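Local coordinates for protein 2-C-methyl-D-erythritol 4-phosphate cytidylyltransferase (Thermus thermophilus HB8, PDB 2PX7) that probably catalyses the transfer of a cytidylyl group from CTP to 2-C-methyl-D-erythritol 4-phosphate, releasing diphosphate in a step of isoprenoid biosynthesis, at residues A60-A65 and P117-G122; L47-R52 and F216-P221. One frame throughout, in Å; residues are numbered along the deposited sequence.

Contact 1. Residues A60-A65 and P117-G122; sequences AAFRDA and PFVSRG
Ala61 and Val119 mark the closest approach of the two backbones, their CA atoms 6.4 Å apart, where helix 54-61 runs out beside the loop that leads into helix 121-134. Phe62 leaves helical geometry, and a type I turn follows, closed by Ala65 N to Phe62 O at 3.1 Å. The contact has an apolar end and a charged end. At the first, the methyl CB of Ala61 faces Val119 CG2 at 3.6 Å. With chi1 at -63°, CG1 of Val119 lies anti to the carbonyl carbon, and CG2, set between the backbone N and the carbonyl carbon, is the branch turned to Ala61. The Phe62 ring swings back to the same methyl, although its CB leaves the backbone in the other direction; CE2 reaches Val119 CG2 obliquely at 4.4 Å, and the ring also meets His112 and Val28 of strand 27-31. At the charged end, Asp64 OD2 and Arg121 NH1 form a salt bridge of 2.7 Å. The carboxylate oxygen comes in at the guanidinium edge, near its plane, but the two flat groups are turned 56° apart and the side chains cross at about a right angle. Bends at chi2 and chi3 bring the arginine round to the turn. One residue earlier, Ser120 N-caps helix 121-134 through OG to Leu123 N. Val119 and the Phe62 ring, both buried, thus pack with the Ala61 methyl at the end of helix 54-61, while a tilted, single-oxygen ion pair joins the following turn to the start of helix 121-134 and probably offsets the charge of the exposed Arg121.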
loop_
_atom_site.group_PDB
_atom_site.type_symbol
_atom_site.label_atom_id
_atom_site.label_comp_id
_atom_site.label_asym_id
_atom_site.label_seq_id
_atom_site.Cartn_x
_atom_site.Cartn_y
_atom_site.Cartn_z
ATOM N N ALA A 60 5.313 21.088 8.752
ATOM C CA ALA A 60 4.347 21.793 7.905
ATOM C C ALA A 60 2.934 21.214 8.018
ATOM O O ALA A 60 1.963 21.962 8.110
ATOM C CB ALA A 60 4.825 21.800 6.437
ATOM N N ALA A 61 2.818 19.882 8.027
ATOM C CA ALA A 61 1.516 19.207 8.169
ATOM C C ALA A 61 0.799 19.512 9.492
ATOM O O ALA A 61 -0.442 19.510 9.554
ATOM C CB ALA A 61 1.669 17.703 7.986
ATOM N N PHE A 62 1.576 19.785 10.540
ATOM C CA PHE A 62 1.012 20.079 11.850
ATOM C C PHE A 62 1.245 21.537 12.301
ATOM O O PHE A 62 1.321 21.820 13.496
ATOM C CB PHE A 62 1.566 19.078 12.888
ATOM C CG PHE A 62 1.156 17.651 12.634
ATOM C CD1 PHE A 62 -0.110 17.206 12.980
ATOM C CD2 PHE A 62 2.033 16.757 12.037
ATOM C CE1 PHE A 62 -0.488 15.880 12.747
ATOM C CE2 PHE A 62 1.657 15.442 11.801
ATOM C CZ PHE A 62 0.392 15.004 12.156
ATOM N N ARG A 63 1.327 22.470 11.354
ATOM C CA ARG A 63 1.731 23.838 11.705
ATOM C C ARG A 63 0.665 24.616 12.486
ATOM O O ARG A 63 0.967 25.585 13.168
ATOM C CB ARG A 63 2.257 24.606 10.479
ATOM C CG ARG A 63 1.221 25.234 9.563
ATOM C CD ARG A 63 1.949 26.040 8.466
ATOM N NE ARG A 63 1.761 25.467 7.129
ATOM C CZ ARG A 63 2.704 25.366 6.191
ATOM N NH1 ARG A 63 3.957 25.765 6.428
ATOM N NH2 ARG A 63 2.395 24.831 5.010
ATOM N N ASP A 64 -0.572 24.146 12.414
ATOM C CA ASP A 64 -1.676 24.708 13.177
ATOM C C ASP A 64 -1.809 24.168 14.609
ATOM O O ASP A 64 -2.667 24.640 15.365
ATOM C CB ASP A 64 -2.986 24.474 12.416
ATOM C CG ASP A 64 -3.091 25.331 11.169
ATOM O OD1 ASP A 64 -2.642 26.502 11.219
ATOM O OD2 ASP A 64 -3.621 24.836 10.146
ATOM N N ALA A 65 -0.976 23.186 14.973
ATOM C CA ALA A 65 -1.015 22.579 16.314
ATOM C C ALA A 65 -0.442 23.506 17.371
ATOM O O ALA A 65 0.555 24.187 17.128
ATOM C CB ALA A 65 -0.275 21.243 16.327
ATOM N N PRO A 117 5.448 11.756 5.297
ATOM C CA PRO A 117 5.434 13.220 5.093
ATOM C C PRO A 117 4.173 13.823 4.465
ATOM O O PRO A 117 3.858 14.988 4.733
ATOM C CB PRO A 117 6.642 13.454 4.189
ATOM C CG PRO A 117 6.798 12.162 3.424
ATOM C CD PRO A 117 6.391 11.079 4.376
ATOM N N PHE A 118 3.446 13.052 3.656
ATOM C CA PHE A 118 2.335 13.610 2.875
ATOM C C PHE A 118 0.994 13.318 3.527
ATOM O O PHE A 118 0.144 12.601 3.001
ATOM C CB PHE A 118 2.402 13.152 1.408
ATOM C CG PHE A 118 3.763 13.349 0.775
ATOM C CD1 PHE A 118 4.361 14.607 0.759
ATOM C CD2 PHE A 118 4.441 12.282 0.203
ATOM C CE1 PHE A 118 5.614 14.797 0.194
ATOM C CE2 PHE A 118 5.695 12.463 -0.379
ATOM C CZ PHE A 118 6.285 13.722 -0.379
ATOM N N VAL A 119 0.824 13.874 4.716
ATOM C CA VAL A 119 -0.430 13.748 5.429
ATOM C C VAL A 119 -1.150 15.067 5.232
ATOM O O VAL A 119 -0.566 16.135 5.427
ATOM C CB VAL A 119 -0.247 13.329 6.934
ATOM C CG1 VAL A 119 0.395 11.963 7.010
ATOM C CG2 VAL A 119 0.617 14.292 7.683
ATOM N N SER A 120 -2.403 14.980 4.798
ATOM C CA SER A 120 -3.184 16.150 4.433
ATOM C C SER A 120 -3.846 16.737 5.657
ATOM O O SER A 120 -3.978 16.065 6.690
ATOM C CB SER A 120 -4.257 15.778 3.397
ATOM O OG SER A 120 -5.210 14.867 3.931
ATOM N N ARG A 121 -4.272 17.988 5.531
ATOM C CA ARG A 121 -5.014 18.664 6.580
ATOM C C ARG A 121 -6.319 17.926 6.851
ATOM O O ARG A 121 -6.773 17.854 7.993
ATOM C CB ARG A 121 -5.282 20.133 6.209
ATOM C CG ARG A 121 -5.255 21.062 7.420
ATOM C CD ARG A 121 -6.351 22.139 7.357
ATOM N NE ARG A 121 -7.214 22.122 8.550
ATOM C CZ ARG A 121 -6.900 22.640 9.743
ATOM N NH1 ARG A 121 -5.720 23.224 9.947
ATOM N NH2 ARG A 121 -7.772 22.566 10.749
ATOM N N GLY A 122 -6.914 17.383 5.791
ATOM C CA GLY A 122 -8.094 16.541 5.904
ATOM C C GLY A 122 -7.883 15.333 6.812
ATOM O O GLY A 122 -8.722 15.052 7.653
#

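Contact 2. Residues L47-R52 and F216-P221; sequences LQVGGR and FKITHP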
loop_
_atom_site.group_PDB
_atom_site.type_symbol
_atom_site.label_atom_id
_atom_site.label_comp_id
_atom_site.label_asym_id
_atom_site.label_seq_id
_atom_site.Cartn_x
_atom_site.Cartn_y
_atom_site.Cartn_z
ATOM N N LEU A 47 16.287 13.009 6.400
ATOM C CA LEU A 47 16.264 12.525 5.013
ATOM C C LEU A 47 15.552 13.544 4.123
ATOM O O LEU A 47 14.409 13.926 4.394
ATOM C CB LEU A 47 15.598 11.146 4.914
ATOM C CG LEU A 47 15.508 10.480 3.529
ATOM C CD1 LEU A 47 16.821 9.821 3.119
ATOM C CD2 LEU A 47 14.377 9.465 3.501
ATOM N N GLN A 48 16.244 13.991 3.075
ATOM C CA GLN A 48 15.687 14.947 2.120
ATOM C C GLN A 48 14.700 14.276 1.170
ATOM O O GLN A 48 14.975 13.213 0.618
ATOM C CB GLN A 48 16.796 15.634 1.304
ATOM C CG GLN A 48 17.395 16.876 1.955
ATOM C CD GLN A 48 16.604 18.145 1.684
ATOM O OE1 GLN A 48 16.014 18.314 0.616
ATOM N NE2 GLN A 48 16.598 19.053 2.655
ATOM N N VAL A 49 13.556 14.922 0.990
ATOM C CA VAL A 49 12.548 14.489 0.036
ATOM C C VAL A 49 12.063 15.753 -0.663
ATOM O O VAL A 49 11.267 16.518 -0.107
ATOM C CB VAL A 49 11.348 13.749 0.731
ATOM C CG1 VAL A 49 10.309 13.305 -0.290
ATOM C CG2 VAL A 49 11.829 12.544 1.545
ATOM N N GLY A 50 12.595 15.986 -1.864
ATOM C CA GLY A 50 12.169 17.086 -2.738
ATOM C C GLY A 50 12.221 18.501 -2.185
ATOM O O GLY A 50 11.249 19.265 -2.317
ATOM N N GLY A 51 13.343 18.868 -1.573
ATOM C CA GLY A 51 13.508 20.237 -1.077
ATOM C C GLY A 51 12.899 20.534 0.288
ATOM O O GLY A 51 12.594 21.697 0.609
ATOM N N ARG A 52 12.708 19.474 1.077
ATOM C CA ARG A 52 12.342 19.551 2.493
ATOM C C ARG A 52 12.779 18.235 3.122
ATOM O O ARG A 52 12.644 17.178 2.497
ATOM C CB ARG A 52 10.833 19.717 2.672
ATOM C CG ARG A 52 10.336 21.138 2.751
ATOM C CD ARG A 52 8.836 21.166 2.646
ATOM N NE ARG A 52 8.290 22.434 3.105
ATOM C CZ ARG A 52 6.995 22.675 3.295
ATOM N NH1 ARG A 52 6.096 21.725 3.068
ATOM N NH2 ARG A 52 6.598 23.868 3.722
ATOM N N PHE A 216 1.601 7.365 2.920
ATOM C CA PHE A 216 2.396 6.146 2.955
ATOM C C PHE A 216 3.704 6.382 3.702
ATOM O O PHE A 216 4.192 7.518 3.807
ATOM C CB PHE A 216 2.647 5.575 1.543
ATOM C CG PHE A 216 3.402 6.511 0.619
ATOM C CD1 PHE A 216 4.786 6.484 0.554
ATOM C CD2 PHE A 216 2.722 7.409 -0.183
ATOM C CE1 PHE A 216 5.487 7.355 -0.301
ATOM C CE2 PHE A 216 3.413 8.286 -1.027
ATOM C CZ PHE A 216 4.793 8.249 -1.082
ATOM N N LYS A 217 4.257 5.301 4.231
ATOM C CA LYS A 217 5.488 5.365 5.001
ATOM C C LYS A 217 6.655 5.187 4.037
ATOM O O LYS A 217 6.621 4.304 3.194
ATOM C CB LYS A 217 5.495 4.270 6.084
ATOM C CG LYS A 217 6.700 4.296 7.010
ATOM C CD LYS A 217 6.616 3.258 8.142
ATOM C CE LYS A 217 7.514 3.697 9.323
ATOM N NZ LYS A 217 7.887 2.580 10.266
ATOM N N ILE A 218 7.673 6.040 4.148
ATOM C CA ILE A 218 8.898 5.857 3.364
ATOM C C ILE A 218 9.813 4.899 4.108
ATOM O O ILE A 218 10.418 5.251 5.136
ATOM C CB ILE A 218 9.626 7.182 3.062
ATOM C CG1 ILE A 218 8.706 8.123 2.285
ATOM C CG2 ILE A 218 10.942 6.901 2.306
ATOM C CD1 ILE A 218 9.242 9.543 2.120
ATOM N N THR A 219 9.878 3.671 3.608
ATOM C CA THR A 219 10.671 2.626 4.231
ATOM C C THR A 219 11.819 2.176 3.330
ATOM O O THR A 219 12.973 2.135 3.759
ATOM C CB THR A 219 9.799 1.423 4.556
ATOM O OG1 THR A 219 8.700 1.848 5.372
ATOM C CG2 THR A 219 10.605 0.359 5.300
ATOM N N HIS A 220 11.485 1.839 2.083
ATOM C CA HIS A 220 12.407 1.166 1.176
ATOM C C HIS A 220 12.818 2.143 0.075
ATOM O O HIS A 220 12.178 3.179 -0.084
ATOM C CB HIS A 220 11.743 -0.094 0.598
ATOM C CG HIS A 220 11.329 -1.110 1.628
ATOM N ND1 HIS A 220 10.008 -1.361 1.938
ATOM C CD2 HIS A 220 12.058 -1.967 2.387
ATOM C CE1 HIS A 220 9.941 -2.317 2.851
ATOM N NE2 HIS A 220 11.171 -2.702 3.142
ATOM N N PRO A 221 13.914 1.849 -0.661
ATOM C CA PRO A 221 14.432 2.784 -1.669
ATOM C C PRO A 221 13.419 3.250 -2.714
ATOM O O PRO A 221 13.415 4.430 -3.062
ATOM C CB PRO A 221 15.570 1.992 -2.325
ATOM C CG PRO A 221 16.050 1.119 -1.235
ATOM C CD PRO A 221 14.776 0.656 -0.563
#
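Ile218 meets Val49 and Leu47 where two loops of the Rossmann-like alpha/beta nucleotidyltransferase domain pass each other, one running into helix 54-61 and the other into helix 221-231. All the contact between the segments is apolar. Val49 and Ile218 reach for each other tip to tip, CG2 of the valine standing 4.0 Å from CD1 of the isoleucine. Ile218 extends its CG1 arm anti to the carbonyl carbon (chi1 -59°), leaving the shorter branch CG2 to look toward Leu47 CD2, a looser approach of 4.4 Å. Leu224 and Ala227 of helix 221-231, together with Leu54, pack around these side chains, so Val49 and Ile218 are buried. Polar bonds instead hold the first loop in shape: Val49 N binds Arg52 O at 2.9 Å across a tight turn, in which Gly50 and Gly51 both adopt positive phi, with angles close to type I'. In the other loop, His220 stands at the N-cap position of helix 221-231. Lys217, predicted to position the MEP substrate, directly precedes Ile218, and Phe216 and His220 pack on Leu226 and Pro142 of the second subunit. The carbonyl O of Ile218 is hydrogen-bonded to NZ of Lys44, a predicted transition state stabilizer.

From the N terminus, residues 47-52 come first and lead through helix 54-61 into 60-65, so the first halves of both contacts lie at the two ends of one helix. Contact 1 closes the inner loop at 117-122, after strands 67-72, 85-88 and 108-111 and helix 93-103. Contact 2 closes the outer loop only at 216-221, beyond strand 207-210; the two nest without crossing. Their centres are 16 Å apart, yet Pro117 CG lies 3.8 Å from Ile218 CD1, and Phe118 CZ 4.0 Å from Val49 CG1. Contact 1 ties the C-terminal end of helix 54-61 and its turn to the start of helix 121-134; contact 2 ties the loop before that first helix to the loop leading into helix 221-231.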